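PDB 3QAC: 11S globulin seed storage protein from Amaranthus hypochondriacus, which serves as a seed storage protein, a nutrient reservoir of the 11S globulin (legumin) family built from paired cupin domains. Local coordinates for the interface of chains A and B. Coordinates in Å, arbitrary orientation; residue numbers count along the deposited sequence, not the author numbering. Chains: chain A/B, 11S globulin seed storage protein.

The interface of chains A and B. Residues chain A 88, 144-147; chain B 340, 342, 409.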
ATOM      1  N   PRO A  88     -17.038  13.406  -9.901  1.00 53.61           N
ATOM      2  CA  PRO A  88     -16.560  14.780 -10.077  1.00 57.59           C
ATOM      3  C   PRO A  88     -15.864  14.959 -11.415  1.00 55.91           C
ATOM      4  O   PRO A  88     -14.866  14.285 -11.675  1.00 50.65           O
ATOM      5  CB  PRO A  88     -15.538  14.940  -8.943  1.00 48.65           C
ATOM      6  CG  PRO A  88     -15.954  13.957  -7.936  1.00 48.15           C
ATOM      7  CD  PRO A  88     -16.456  12.776  -8.710  1.00 51.83           C
ATOM      8  N   ALA A 144     -13.722   4.588  -4.210  1.00 33.49           N
ATOM      9  CA  ALA A 144     -13.806   5.256  -2.924  1.00 34.12           C
ATOM     10  C   ALA A 144     -14.341   6.674  -3.085  1.00 33.49           C
ATOM     11  O   ALA A 144     -13.973   7.375  -4.009  1.00 33.28           O
ATOM     12  CB  ALA A 144     -12.458   5.274  -2.268  1.00 30.81           C
ATOM     13  N   GLY A 145     -15.227   7.080  -2.187  1.00 32.45           N
ATOM     14  CA  GLY A 145     -15.630   8.467  -2.106  1.00 32.56           C
ATOM     15  C   GLY A 145     -16.680   8.894  -3.119  1.00 37.36           C
ATOM     16  O   GLY A 145     -17.256   9.972  -2.996  1.00 34.36           O
ATOM     17  N   VAL A 146     -16.923   8.069  -4.136  1.00 35.90           N
ATOM     18  CA  VAL A 146     -17.904   8.428  -5.156  1.00 34.14           C
ATOM     19  C   VAL A 146     -19.348   8.389  -4.627  1.00 35.87           C
ATOM     20  O   VAL A 146     -19.863   7.349  -4.180  1.00 32.03           O
ATOM     21  CB  VAL A 146     -17.767   7.563  -6.443  1.00 36.18           C
ATOM     22  CG1 VAL A 146     -18.910   7.838  -7.386  1.00 31.82           C
ATOM     23  CG2 VAL A 146     -16.440   7.835  -7.139  1.00 34.36           C
ATOM     24  N   SER A 147     -19.991   9.539  -4.680  1.00 30.57           N
ATOM     25  CA  SER A 147     -21.355   9.659  -4.217  1.00 37.05           C
ATOM     26  C   SER A 147     -22.277   8.954  -5.205  1.00 41.15           C
ATOM     27  O   SER A 147     -22.043   8.962  -6.420  1.00 37.68           O
ATOM     28  CB  SER A 147     -21.724  11.129  -4.115  1.00 39.47           C
ATOM     29  OG  SER A 147     -21.566  11.739  -5.385  1.00 41.99           O
TER
ATOM     30  N   TYR B 340     -16.519  17.875  -0.485  1.00 39.80           N
ATOM     31  CA  TYR B 340     -15.754  16.881   0.217  1.00 37.74           C
ATOM     32  C   TYR B 340     -14.725  16.323  -0.720  1.00 33.14           C
ATOM     33  O   TYR B 340     -14.937  16.261  -1.916  1.00 37.25           O
ATOM     34  CB  TYR B 340     -16.665  15.784   0.729  1.00 37.45           C
ATOM     35  CG  TYR B 340     -17.170  14.826  -0.328  1.00 32.67           C
ATOM     36  CD1 TYR B 340     -18.268  15.135  -1.112  1.00 34.77           C
ATOM     37  CD2 TYR B 340     -16.564  13.604  -0.502  1.00 30.89           C
ATOM     38  CE1 TYR B 340     -18.742  14.238  -2.052  1.00 41.15           C
ATOM     39  CE2 TYR B 340     -17.023  12.704  -1.419  1.00 36.74           C
ATOM     40  CZ  TYR B 340     -18.113  13.014  -2.199  1.00 41.00           C
ATOM     41  OH  TYR B 340     -18.556  12.095  -3.125  1.00 34.85           O
ATOM     42  N   LEU B 342     -12.792  13.245  -2.194  1.00 35.49           N
ATOM     43  CA  LEU B 342     -13.163  11.841  -2.398  1.00 35.76           C
ATOM     44  C   LEU B 342     -12.127  10.898  -1.868  1.00 34.69           C
ATOM     45  O   LEU B 342     -12.455   9.834  -1.344  1.00 34.80           O
ATOM     46  CB  LEU B 342     -13.316  11.482  -3.878  1.00 31.07           C
ATOM     47  CG  LEU B 342     -14.263  12.134  -4.882  1.00 39.34           C
ATOM     48  CD1 LEU B 342     -15.034  11.052  -5.648  1.00 37.45           C
ATOM     49  CD2 LEU B 342     -15.175  13.172  -4.286  1.00 37.63           C
ATOM     50  N   GLN B 409     -15.417  16.943  -4.559  1.00 36.51           N
ATOM     51  CA  GLN B 409     -16.701  17.157  -5.180  1.00 38.66           C
ATOM     52  C   GLN B 409     -17.422  18.260  -4.458  1.00 39.51           C
ATOM     53  O   GLN B 409     -17.668  18.169  -3.250  1.00 41.54           O
ATOM     54  CB  GLN B 409     -17.558  15.890  -5.154  1.00 41.81           C
ATOM     55  CG  GLN B 409     -19.039  16.191  -5.372  1.00 43.92           C
ATOM     56  CD  GLN B 409     -19.813  15.028  -5.980  1.00 45.73           C
ATOM     57  OE1 GLN B 409     -19.811  14.841  -7.193  1.00 48.14           O
ATOM     58  NE2 GLN B 409     -20.492  14.256  -5.139  1.00 45.84           N
TER
HETATM   59  O   HOH W   1     -18.470  11.859  -5.967  1.00 44.47           O
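B:Leu342 points its branched end at the CG and CD carbons of the A:Pro88 ring, and with A:Gly145 this leucine and proline account for most of the surface hidden here, 55 Å² of it on B:Leu342. The patch joins the N-terminal cupin domain of chain A to the C-terminal cupin domain of chain B, part of the head-to-tail association expected within the trimers of an 11S globulin. Both methyl branches of the leucine are used. CD1 lies 3.8 Å from the ring carbon CD of A:Pro88 and also touches the CG2 methyl of A:Val146, whereas CD2 packs near CG of the proline. The leucine also packs on A:Gly145: its CD1 is 3.6 Å from the glycine O, and its backbone O is 3.5 Å from A:Gly145 CA. The leucine CG stands anti to its own carbonyl carbon (chi1 -58°), which directs the fork at the chain A loop. The proline's CG is shared with B:Gln409, whose side chain crosses it at about a right angle and offers CB at 3.7 Å.

Beside this apolar core runs a polar seam. The phenol OH of B:Tyr340 donates a hydrogen bond of 2.5 Å to the backbone O of A:Gly145; a C=O...donor angle of 171° puts the hydroxyl almost straight out from the carbonyl, and that oxygen lies in the plane of the tyrosine ring, at its edge. A water sits 2.9 Å from the tyrosine OH and also contacts the backbone N and the hydroxyl of A:Ser147, tying the two chains together a second time. Replacing B:Tyr340 by phenylalanine would probably leave the A:Gly145 carbonyl without this donor and deprive the bridging water of one of its partners. B:Gln409 makes a further direct link: CG anti to the backbone N (chi1 161°) and an extended chain carry its amide to the serine. There NE2 donates to A:Ser147 OG at 2.7 Å, with OG close to the amide plane.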